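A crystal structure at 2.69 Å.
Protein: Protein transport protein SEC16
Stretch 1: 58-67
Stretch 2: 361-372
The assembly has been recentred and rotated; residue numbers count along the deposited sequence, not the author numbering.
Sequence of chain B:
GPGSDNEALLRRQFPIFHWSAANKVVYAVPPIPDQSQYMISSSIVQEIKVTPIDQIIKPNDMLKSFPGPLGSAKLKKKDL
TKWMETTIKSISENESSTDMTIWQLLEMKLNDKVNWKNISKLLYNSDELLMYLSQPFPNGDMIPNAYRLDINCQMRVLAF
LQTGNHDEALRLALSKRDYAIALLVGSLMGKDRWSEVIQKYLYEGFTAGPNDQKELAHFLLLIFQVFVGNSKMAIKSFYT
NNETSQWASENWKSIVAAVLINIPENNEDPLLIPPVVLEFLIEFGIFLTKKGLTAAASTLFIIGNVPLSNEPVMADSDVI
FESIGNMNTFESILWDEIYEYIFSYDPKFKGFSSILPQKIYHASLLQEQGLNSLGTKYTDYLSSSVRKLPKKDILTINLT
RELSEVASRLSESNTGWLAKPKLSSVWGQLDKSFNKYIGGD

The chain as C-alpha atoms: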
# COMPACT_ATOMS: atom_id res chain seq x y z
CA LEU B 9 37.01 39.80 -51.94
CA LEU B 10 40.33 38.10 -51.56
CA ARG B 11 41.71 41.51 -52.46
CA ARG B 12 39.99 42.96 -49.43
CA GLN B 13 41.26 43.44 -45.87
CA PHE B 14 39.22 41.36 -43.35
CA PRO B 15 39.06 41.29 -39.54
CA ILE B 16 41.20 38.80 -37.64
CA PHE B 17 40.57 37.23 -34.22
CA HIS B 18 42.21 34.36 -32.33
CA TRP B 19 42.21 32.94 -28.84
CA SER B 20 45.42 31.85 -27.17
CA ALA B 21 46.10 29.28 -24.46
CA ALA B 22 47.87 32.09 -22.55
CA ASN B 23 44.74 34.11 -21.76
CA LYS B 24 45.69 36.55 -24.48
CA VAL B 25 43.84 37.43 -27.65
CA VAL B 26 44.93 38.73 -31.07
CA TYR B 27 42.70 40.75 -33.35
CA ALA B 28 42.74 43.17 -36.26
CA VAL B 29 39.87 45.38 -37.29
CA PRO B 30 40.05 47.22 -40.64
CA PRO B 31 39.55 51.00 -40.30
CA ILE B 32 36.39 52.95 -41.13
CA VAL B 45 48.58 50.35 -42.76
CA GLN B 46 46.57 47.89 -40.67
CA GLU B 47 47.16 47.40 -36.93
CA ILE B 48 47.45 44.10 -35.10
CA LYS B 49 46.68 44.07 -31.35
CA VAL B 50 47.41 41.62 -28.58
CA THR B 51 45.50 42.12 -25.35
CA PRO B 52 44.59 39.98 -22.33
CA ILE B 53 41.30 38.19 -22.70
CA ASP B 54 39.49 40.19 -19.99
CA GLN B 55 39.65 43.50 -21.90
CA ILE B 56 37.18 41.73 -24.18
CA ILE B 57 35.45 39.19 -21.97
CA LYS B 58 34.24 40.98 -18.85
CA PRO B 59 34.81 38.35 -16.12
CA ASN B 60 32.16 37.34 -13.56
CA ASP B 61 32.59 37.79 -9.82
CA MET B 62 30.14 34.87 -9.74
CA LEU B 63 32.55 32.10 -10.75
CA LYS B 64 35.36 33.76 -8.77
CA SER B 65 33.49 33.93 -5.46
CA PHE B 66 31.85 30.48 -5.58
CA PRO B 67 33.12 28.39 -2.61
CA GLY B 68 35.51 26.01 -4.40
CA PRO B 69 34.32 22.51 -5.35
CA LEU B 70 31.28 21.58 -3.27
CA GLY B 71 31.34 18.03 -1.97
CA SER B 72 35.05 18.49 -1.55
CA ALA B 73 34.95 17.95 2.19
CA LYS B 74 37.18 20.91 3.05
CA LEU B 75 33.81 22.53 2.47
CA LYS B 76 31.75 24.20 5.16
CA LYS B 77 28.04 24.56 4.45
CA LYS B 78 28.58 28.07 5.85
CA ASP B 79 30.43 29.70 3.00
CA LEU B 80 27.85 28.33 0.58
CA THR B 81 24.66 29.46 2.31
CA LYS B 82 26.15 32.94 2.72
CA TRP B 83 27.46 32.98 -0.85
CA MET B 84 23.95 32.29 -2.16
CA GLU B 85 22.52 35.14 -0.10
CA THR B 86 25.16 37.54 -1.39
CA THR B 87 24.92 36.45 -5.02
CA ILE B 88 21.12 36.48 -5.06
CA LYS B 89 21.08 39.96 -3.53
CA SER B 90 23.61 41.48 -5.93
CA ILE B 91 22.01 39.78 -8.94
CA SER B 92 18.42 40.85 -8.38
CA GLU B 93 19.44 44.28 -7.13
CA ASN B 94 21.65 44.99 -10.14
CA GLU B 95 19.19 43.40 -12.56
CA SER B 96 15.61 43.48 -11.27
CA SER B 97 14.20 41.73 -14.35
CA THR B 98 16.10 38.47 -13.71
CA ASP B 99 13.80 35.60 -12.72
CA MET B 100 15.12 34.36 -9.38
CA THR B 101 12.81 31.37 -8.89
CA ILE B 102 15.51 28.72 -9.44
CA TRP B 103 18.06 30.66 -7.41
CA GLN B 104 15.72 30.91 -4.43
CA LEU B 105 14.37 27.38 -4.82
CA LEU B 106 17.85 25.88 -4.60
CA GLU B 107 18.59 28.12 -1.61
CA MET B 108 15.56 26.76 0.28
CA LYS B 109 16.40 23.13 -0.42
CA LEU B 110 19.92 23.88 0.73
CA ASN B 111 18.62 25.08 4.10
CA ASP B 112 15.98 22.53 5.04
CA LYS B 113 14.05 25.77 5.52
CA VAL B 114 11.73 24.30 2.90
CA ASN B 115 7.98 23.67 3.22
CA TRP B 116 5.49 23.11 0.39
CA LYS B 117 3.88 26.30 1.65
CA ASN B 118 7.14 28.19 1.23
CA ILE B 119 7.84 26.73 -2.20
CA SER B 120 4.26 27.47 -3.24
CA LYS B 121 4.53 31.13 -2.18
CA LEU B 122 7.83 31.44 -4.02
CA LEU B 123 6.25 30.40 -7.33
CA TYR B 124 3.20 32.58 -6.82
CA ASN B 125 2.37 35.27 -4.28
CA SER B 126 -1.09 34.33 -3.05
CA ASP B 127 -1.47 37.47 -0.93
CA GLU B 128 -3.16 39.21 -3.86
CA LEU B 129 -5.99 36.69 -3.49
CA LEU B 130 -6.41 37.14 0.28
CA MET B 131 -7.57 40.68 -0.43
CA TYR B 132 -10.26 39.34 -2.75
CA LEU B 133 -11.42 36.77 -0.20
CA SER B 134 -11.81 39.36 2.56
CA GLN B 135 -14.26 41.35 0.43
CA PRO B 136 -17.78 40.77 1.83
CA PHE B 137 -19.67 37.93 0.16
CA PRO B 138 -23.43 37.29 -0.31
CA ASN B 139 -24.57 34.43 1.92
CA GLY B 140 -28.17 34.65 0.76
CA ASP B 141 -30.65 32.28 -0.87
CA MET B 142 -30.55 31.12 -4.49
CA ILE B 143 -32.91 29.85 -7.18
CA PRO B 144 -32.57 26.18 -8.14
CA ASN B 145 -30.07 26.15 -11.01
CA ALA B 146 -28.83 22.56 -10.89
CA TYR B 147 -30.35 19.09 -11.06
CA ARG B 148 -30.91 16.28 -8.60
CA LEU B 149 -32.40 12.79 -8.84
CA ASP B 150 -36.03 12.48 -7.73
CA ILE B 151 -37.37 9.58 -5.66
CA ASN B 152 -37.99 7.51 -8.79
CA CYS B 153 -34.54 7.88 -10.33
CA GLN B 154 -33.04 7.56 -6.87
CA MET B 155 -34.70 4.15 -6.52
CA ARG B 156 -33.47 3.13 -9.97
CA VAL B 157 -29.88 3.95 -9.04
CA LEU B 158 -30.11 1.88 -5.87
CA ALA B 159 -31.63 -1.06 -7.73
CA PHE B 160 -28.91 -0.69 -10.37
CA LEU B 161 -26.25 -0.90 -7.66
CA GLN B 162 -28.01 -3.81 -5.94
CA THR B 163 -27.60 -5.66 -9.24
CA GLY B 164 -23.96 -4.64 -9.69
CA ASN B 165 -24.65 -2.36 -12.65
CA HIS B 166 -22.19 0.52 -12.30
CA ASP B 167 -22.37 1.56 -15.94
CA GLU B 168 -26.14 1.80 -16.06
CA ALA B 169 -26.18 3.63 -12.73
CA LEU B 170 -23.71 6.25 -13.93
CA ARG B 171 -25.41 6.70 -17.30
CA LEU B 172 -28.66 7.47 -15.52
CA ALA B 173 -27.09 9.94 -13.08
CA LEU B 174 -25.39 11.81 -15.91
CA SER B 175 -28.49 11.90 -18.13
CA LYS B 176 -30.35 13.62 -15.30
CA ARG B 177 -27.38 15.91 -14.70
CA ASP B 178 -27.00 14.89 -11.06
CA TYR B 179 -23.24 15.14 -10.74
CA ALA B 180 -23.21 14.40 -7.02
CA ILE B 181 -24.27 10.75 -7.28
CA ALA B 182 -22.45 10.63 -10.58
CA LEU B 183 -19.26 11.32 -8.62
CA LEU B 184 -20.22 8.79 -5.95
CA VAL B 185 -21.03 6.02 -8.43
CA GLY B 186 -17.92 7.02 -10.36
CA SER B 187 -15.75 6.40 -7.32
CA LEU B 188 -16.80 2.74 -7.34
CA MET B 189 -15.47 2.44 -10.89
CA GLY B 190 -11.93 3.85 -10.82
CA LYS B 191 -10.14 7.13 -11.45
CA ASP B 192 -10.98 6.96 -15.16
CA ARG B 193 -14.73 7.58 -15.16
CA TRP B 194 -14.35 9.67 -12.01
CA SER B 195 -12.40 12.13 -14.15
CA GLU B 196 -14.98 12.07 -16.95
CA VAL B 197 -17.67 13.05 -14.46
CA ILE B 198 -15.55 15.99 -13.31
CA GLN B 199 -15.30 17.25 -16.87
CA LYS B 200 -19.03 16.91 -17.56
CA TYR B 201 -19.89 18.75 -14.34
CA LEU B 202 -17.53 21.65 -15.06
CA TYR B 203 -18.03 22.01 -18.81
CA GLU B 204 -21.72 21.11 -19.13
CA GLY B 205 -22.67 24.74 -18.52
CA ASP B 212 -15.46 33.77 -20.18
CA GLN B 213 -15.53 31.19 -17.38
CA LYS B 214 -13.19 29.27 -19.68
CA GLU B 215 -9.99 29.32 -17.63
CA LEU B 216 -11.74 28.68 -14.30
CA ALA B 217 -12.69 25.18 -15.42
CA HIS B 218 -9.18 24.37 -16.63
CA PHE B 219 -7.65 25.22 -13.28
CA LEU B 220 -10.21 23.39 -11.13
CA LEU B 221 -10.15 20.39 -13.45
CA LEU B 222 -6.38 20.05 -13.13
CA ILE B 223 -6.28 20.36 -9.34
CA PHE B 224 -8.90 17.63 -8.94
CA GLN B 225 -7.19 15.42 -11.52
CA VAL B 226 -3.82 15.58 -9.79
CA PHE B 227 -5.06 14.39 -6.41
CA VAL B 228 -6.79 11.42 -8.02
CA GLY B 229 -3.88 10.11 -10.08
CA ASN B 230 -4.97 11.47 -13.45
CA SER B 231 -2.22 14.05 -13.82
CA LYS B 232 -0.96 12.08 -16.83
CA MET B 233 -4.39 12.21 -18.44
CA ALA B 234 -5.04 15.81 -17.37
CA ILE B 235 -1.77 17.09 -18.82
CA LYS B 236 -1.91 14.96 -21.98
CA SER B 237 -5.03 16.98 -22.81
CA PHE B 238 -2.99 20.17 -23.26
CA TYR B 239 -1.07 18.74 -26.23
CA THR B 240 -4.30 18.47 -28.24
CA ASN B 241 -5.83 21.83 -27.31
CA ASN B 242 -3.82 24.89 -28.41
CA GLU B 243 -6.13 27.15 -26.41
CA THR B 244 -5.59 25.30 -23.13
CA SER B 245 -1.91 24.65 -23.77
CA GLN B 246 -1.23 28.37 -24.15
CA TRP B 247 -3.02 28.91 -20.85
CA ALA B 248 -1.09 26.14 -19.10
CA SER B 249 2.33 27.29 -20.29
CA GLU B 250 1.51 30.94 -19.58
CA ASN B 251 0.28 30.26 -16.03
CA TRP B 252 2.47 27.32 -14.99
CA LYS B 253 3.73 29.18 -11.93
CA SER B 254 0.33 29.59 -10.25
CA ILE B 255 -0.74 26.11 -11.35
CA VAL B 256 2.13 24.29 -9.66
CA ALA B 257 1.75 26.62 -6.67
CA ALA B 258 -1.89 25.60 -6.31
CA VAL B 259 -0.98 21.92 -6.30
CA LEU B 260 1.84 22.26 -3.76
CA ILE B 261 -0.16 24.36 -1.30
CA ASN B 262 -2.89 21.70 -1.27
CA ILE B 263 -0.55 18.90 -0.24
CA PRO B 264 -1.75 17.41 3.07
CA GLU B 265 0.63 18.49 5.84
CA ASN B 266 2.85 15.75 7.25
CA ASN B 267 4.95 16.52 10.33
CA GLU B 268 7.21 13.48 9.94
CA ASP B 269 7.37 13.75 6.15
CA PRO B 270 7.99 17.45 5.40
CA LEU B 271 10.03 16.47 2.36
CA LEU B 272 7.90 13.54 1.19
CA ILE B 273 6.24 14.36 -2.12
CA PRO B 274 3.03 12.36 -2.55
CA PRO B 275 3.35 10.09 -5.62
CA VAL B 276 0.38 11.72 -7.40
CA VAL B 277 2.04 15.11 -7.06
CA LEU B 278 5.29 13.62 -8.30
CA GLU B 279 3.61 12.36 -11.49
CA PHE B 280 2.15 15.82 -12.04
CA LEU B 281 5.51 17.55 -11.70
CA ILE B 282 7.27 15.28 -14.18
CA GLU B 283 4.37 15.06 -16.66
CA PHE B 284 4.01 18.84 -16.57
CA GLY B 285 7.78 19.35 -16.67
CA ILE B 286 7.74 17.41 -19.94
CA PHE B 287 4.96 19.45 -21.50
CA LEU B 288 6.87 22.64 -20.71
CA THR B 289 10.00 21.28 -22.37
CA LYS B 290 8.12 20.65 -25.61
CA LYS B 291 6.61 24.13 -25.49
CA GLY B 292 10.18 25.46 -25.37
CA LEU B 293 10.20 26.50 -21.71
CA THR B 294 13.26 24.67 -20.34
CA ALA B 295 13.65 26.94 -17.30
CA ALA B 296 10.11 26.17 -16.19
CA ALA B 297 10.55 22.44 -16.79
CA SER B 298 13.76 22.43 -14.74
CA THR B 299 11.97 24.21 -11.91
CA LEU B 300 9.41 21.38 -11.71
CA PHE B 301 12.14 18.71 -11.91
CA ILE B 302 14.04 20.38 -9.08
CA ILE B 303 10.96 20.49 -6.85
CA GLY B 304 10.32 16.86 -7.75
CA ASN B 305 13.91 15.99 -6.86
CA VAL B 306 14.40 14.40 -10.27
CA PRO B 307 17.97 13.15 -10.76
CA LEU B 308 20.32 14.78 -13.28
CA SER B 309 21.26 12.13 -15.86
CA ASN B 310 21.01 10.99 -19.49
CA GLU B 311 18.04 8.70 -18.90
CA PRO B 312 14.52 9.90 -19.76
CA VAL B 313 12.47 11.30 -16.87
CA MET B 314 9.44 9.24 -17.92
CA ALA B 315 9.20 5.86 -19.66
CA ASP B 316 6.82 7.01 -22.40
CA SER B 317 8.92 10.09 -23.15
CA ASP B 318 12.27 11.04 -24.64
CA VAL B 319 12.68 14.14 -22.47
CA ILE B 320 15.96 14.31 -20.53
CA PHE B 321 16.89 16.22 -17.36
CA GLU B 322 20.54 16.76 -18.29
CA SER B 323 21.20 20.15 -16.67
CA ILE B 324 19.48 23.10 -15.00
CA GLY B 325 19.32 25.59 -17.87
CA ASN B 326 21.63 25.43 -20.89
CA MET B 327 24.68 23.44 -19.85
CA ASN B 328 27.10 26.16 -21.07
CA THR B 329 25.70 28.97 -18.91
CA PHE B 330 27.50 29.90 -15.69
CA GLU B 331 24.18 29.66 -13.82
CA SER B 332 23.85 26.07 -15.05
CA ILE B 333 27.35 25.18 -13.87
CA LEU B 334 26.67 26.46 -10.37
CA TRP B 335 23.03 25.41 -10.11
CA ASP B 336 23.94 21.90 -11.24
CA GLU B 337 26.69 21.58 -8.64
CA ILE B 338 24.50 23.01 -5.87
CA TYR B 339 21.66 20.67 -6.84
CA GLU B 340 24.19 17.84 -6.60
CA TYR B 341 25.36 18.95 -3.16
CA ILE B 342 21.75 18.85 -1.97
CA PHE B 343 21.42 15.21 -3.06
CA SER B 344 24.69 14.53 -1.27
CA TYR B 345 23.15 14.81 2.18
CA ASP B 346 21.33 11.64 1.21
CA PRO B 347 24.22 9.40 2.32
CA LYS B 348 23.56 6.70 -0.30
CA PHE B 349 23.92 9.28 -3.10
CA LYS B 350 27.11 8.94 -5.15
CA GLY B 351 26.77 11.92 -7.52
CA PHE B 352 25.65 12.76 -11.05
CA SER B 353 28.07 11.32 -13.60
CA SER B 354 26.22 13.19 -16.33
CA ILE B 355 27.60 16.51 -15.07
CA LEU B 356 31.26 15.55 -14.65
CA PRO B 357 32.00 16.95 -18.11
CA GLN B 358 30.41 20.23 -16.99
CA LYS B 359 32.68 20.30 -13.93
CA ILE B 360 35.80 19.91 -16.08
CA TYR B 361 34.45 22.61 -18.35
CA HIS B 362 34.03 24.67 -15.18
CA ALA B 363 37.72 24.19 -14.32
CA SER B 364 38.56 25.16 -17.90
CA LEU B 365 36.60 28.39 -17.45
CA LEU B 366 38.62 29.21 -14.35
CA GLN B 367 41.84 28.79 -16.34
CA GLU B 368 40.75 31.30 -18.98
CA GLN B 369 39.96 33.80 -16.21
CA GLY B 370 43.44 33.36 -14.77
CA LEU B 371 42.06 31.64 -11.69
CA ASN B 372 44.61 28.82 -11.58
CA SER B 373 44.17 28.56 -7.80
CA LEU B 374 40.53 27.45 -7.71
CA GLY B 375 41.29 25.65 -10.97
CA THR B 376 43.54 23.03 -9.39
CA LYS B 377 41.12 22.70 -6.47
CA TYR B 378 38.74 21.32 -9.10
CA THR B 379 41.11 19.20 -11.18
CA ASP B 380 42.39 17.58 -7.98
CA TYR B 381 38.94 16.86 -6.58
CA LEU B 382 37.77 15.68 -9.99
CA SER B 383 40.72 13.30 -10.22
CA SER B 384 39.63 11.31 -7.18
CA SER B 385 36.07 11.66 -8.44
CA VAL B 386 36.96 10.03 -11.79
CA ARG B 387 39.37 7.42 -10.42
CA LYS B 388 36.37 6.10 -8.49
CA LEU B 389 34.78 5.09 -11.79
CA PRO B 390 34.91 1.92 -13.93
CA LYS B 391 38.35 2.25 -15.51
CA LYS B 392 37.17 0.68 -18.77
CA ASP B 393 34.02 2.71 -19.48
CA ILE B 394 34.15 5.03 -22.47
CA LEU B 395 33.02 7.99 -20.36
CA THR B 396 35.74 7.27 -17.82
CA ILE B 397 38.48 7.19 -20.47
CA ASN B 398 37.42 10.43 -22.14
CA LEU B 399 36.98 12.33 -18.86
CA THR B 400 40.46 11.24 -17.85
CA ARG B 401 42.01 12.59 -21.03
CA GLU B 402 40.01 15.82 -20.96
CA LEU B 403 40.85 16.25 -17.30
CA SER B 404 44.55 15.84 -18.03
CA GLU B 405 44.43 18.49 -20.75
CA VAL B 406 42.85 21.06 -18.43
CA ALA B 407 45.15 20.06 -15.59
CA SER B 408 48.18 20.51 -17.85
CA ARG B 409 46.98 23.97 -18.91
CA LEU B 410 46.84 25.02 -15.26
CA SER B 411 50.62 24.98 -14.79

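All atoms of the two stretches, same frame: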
# COMPACT_ATOMS: atom_id res chain seq x y z
N LYS B 58 34.42 40.50 -20.21
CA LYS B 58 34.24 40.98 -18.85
C LYS B 58 33.96 39.80 -17.93
O LYS B 58 32.92 39.17 -18.04
CB LYS B 58 33.08 41.98 -18.78
N PRO B 59 34.91 39.50 -17.03
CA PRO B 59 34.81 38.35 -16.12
C PRO B 59 33.64 38.48 -15.14
O PRO B 59 33.10 39.57 -14.95
CB PRO B 59 36.14 38.39 -15.35
CG PRO B 59 37.06 39.21 -16.21
CD PRO B 59 36.19 40.22 -16.87
N ASN B 60 33.24 37.36 -14.53
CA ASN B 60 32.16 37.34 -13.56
C ASN B 60 32.67 37.13 -12.14
O ASN B 60 33.42 36.19 -11.88
CB ASN B 60 31.15 36.24 -13.90
CG ASN B 60 30.29 36.58 -15.10
OD1 ASN B 60 30.69 37.39 -15.94
ND2 ASN B 60 29.12 35.98 -15.19
N ASP B 61 32.25 37.99 -11.22
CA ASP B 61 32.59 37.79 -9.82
C ASP B 61 31.92 36.50 -9.34
O ASP B 61 32.34 35.90 -8.35
CB ASP B 61 32.14 38.98 -8.97
N MET B 62 30.90 36.07 -10.07
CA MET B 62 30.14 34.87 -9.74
C MET B 62 31.04 33.64 -9.63
O MET B 62 31.17 33.06 -8.55
CB MET B 62 29.04 34.63 -10.78
CG MET B 62 27.90 33.73 -10.29
SD MET B 62 26.75 33.25 -11.60
CE MET B 62 26.30 34.85 -12.26
N LEU B 63 31.64 33.24 -10.74
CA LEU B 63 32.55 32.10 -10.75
C LEU B 63 33.73 32.25 -9.80
O LEU B 63 34.23 31.27 -9.26
CB LEU B 63 33.07 31.83 -12.16
CG LEU B 63 32.06 31.34 -13.19
CD1 LEU B 63 32.69 31.31 -14.57
CD2 LEU B 63 31.52 29.97 -12.81
N LYS B 64 34.18 33.49 -9.60
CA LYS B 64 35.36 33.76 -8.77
C LYS B 64 35.07 33.59 -7.28
O LYS B 64 35.93 33.17 -6.52
CB LYS B 64 35.92 35.16 -9.04
N SER B 65 33.85 33.93 -6.88
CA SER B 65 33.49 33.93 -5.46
C SER B 65 32.95 32.59 -4.98
O SER B 65 33.01 32.29 -3.78
CB SER B 65 32.46 35.04 -5.19
OG SER B 65 31.30 34.87 -5.98
N PHE B 66 32.42 31.79 -5.90
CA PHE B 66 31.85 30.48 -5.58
C PHE B 66 32.82 29.67 -4.73
O PHE B 66 34.00 29.53 -5.08
CB PHE B 66 31.50 29.73 -6.86
CG PHE B 66 30.71 28.47 -6.64
CD1 PHE B 66 29.43 28.53 -6.10
CD2 PHE B 66 31.23 27.24 -6.99
CE1 PHE B 66 28.69 27.36 -5.90
CE2 PHE B 66 30.49 26.08 -6.79
CZ PHE B 66 29.23 26.14 -6.25
N PRO B 67 32.33 29.13 -3.60
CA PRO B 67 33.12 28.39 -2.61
C PRO B 67 33.71 27.08 -3.14
O PRO B 67 33.15 26.02 -2.86
CB PRO B 67 32.10 28.08 -1.50
CG PRO B 67 31.02 29.09 -1.68
CD PRO B 67 30.94 29.31 -3.16
N TYR B 361 34.67 21.40 -17.59
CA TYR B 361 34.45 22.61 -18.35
C TYR B 361 34.48 23.83 -17.43
O TYR B 361 34.92 24.91 -17.82
CB TYR B 361 33.11 22.51 -19.08
CG TYR B 361 32.49 23.81 -19.51
CD1 TYR B 361 33.10 24.63 -20.44
CD2 TYR B 361 31.26 24.21 -18.99
CE1 TYR B 361 32.52 25.82 -20.83
CE2 TYR B 361 30.67 25.39 -19.38
CZ TYR B 361 31.30 26.19 -20.30
OH TYR B 361 30.70 27.36 -20.68
N HIS B 362 34.00 23.63 -16.20
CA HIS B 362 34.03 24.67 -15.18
C HIS B 362 35.49 25.02 -14.88
O HIS B 362 35.88 26.18 -14.93
CB HIS B 362 33.31 24.18 -13.92
CG HIS B 362 33.21 25.19 -12.82
ND1 HIS B 362 32.74 24.88 -11.57
CD2 HIS B 362 33.53 26.51 -12.79
CE1 HIS B 362 32.77 25.97 -10.81
NE2 HIS B 362 33.24 26.97 -11.53
N ALA B 363 36.29 24.00 -14.57
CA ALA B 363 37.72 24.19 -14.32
C ALA B 363 38.41 24.88 -15.49
O ALA B 363 39.29 25.71 -15.30
CB ALA B 363 38.39 22.85 -14.03
N SER B 364 38.02 24.52 -16.71
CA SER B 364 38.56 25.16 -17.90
C SER B 364 38.24 26.65 -17.91
O SER B 364 39.08 27.47 -18.28
CB SER B 364 37.99 24.49 -19.16
OG SER B 364 38.66 24.92 -20.32
N LEU B 365 37.02 27.00 -17.50
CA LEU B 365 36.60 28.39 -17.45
C LEU B 365 37.38 29.21 -16.43
O LEU B 365 37.60 30.41 -16.62
CB LEU B 365 35.10 28.49 -17.17
CG LEU B 365 34.22 28.27 -18.39
CD1 LEU B 365 32.76 28.17 -17.97
CD2 LEU B 365 34.40 29.40 -19.39
N LEU B 366 37.80 28.55 -15.36
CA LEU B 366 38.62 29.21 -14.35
C LEU B 366 40.00 29.52 -14.90
O LEU B 366 40.56 30.58 -14.63
CB LEU B 366 38.73 28.33 -13.10
CG LEU B 366 37.43 28.21 -12.31
CD1 LEU B 366 37.55 27.15 -11.21
CD2 LEU B 366 37.05 29.56 -11.73
N GLN B 367 40.55 28.59 -15.68
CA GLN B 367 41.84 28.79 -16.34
C GLN B 367 41.83 30.04 -17.21
O GLN B 367 42.72 30.88 -17.10
CB GLN B 367 42.19 27.59 -17.21
CG GLN B 367 43.05 27.93 -18.42
CD GLN B 367 44.51 27.61 -18.19
OE1 GLN B 367 44.85 26.58 -17.62
NE2 GLN B 367 45.39 28.51 -18.63
N GLU B 368 40.83 30.16 -18.07
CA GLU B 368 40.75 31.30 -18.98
C GLU B 368 40.66 32.62 -18.22
O GLU B 368 41.11 33.65 -18.71
CB GLU B 368 39.57 31.16 -19.94
CG GLU B 368 39.64 29.93 -20.82
CD GLU B 368 38.80 30.07 -22.09
OE1 GLU B 368 37.56 30.03 -22.01
OE2 GLU B 368 39.40 30.21 -23.18
N GLN B 369 40.08 32.59 -17.03
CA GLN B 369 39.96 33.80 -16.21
C GLN B 369 41.14 33.95 -15.26
O GLN B 369 41.07 34.69 -14.28
CB GLN B 369 38.65 33.79 -15.43
CG GLN B 369 37.42 33.79 -16.31
CD GLN B 369 36.14 33.71 -15.51
OE1 GLN B 369 35.17 33.09 -15.95
NE2 GLN B 369 36.12 34.35 -14.35
N GLY B 370 42.23 33.25 -15.55
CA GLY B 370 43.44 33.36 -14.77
C GLY B 370 43.28 32.95 -13.32
O GLY B 370 44.05 33.38 -12.46
N LEU B 371 42.28 32.12 -13.05
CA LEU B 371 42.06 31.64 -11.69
C LEU B 371 42.63 30.24 -11.50
O LEU B 371 41.91 29.29 -11.19
CB LEU B 371 40.56 31.67 -11.34
CG LEU B 371 39.91 33.05 -11.29
CD1 LEU B 371 38.42 32.95 -11.02
CD2 LEU B 371 40.58 33.91 -10.23
N ASN B 372 43.94 30.11 -11.70
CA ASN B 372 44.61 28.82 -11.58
C ASN B 372 44.45 28.19 -10.20
O ASN B 372 44.46 26.96 -10.06
CB ASN B 372 46.10 28.95 -11.93
CG ASN B 372 46.32 29.33 -13.38
OD1 ASN B 372 45.47 29.95 -14.02
ND2 ASN B 372 47.48 28.95 -13.92

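The short helix 61-65 packs against the end of a longer helix. No hydrogen bond crosses between the modelled atoms; the contact is van der Waals packing, in which leucine methyls meet both nonpolar and polar groups. Leu 63 is its centre. Its CA-to-CB bond points toward the second stretch, and the m,t rotamer (chi1 -68°, chi2 172°), one of the two that leucine favours on a helix, spreads its methyls between two partners: CD2 lies 3.7 Å from NE2 of His 362, while CD1 lies 3.4 Å from OE1 of Gln 369. A branched aliphatic side chain suits this buried site, since it can touch both at once.

His 362 starts out sideways, but chi1 near 180° (t) carries its imidazole closer to the first stretch. There CE1 comes within 4.3 Å of CD2 of Phe 66, which lies near the plane of the imidazole, at its edge. Phe 66, also t, is the first residue to leave helical phi/psi, and its CA-to-CB bond still points toward the partner, so the ring extends the buried surface beyond the helix.

Leu 366 likewise begins sideways; its m,t conformation brings CD2 to 4.1 Å from the backbone O of Leu 63. Gln 369, just past its helix, is m,t and therefore extended through chi2. It reaches the opening of the first stretch, where NE2 sits 4.2 Å from CB of Pro 59 and 4.1 Å from O of Asn 60, too far for a hydrogen bond. Its long aliphatic portion and polar end suit a partly exposed position.

Gly 370 has positive phi (61°), which favours glycine, and the chain turns there before Leu 371. That leucine, again m,t, places CD1 3.9 Å from CB of Lys 64, whose side chain is not modelled beyond CB.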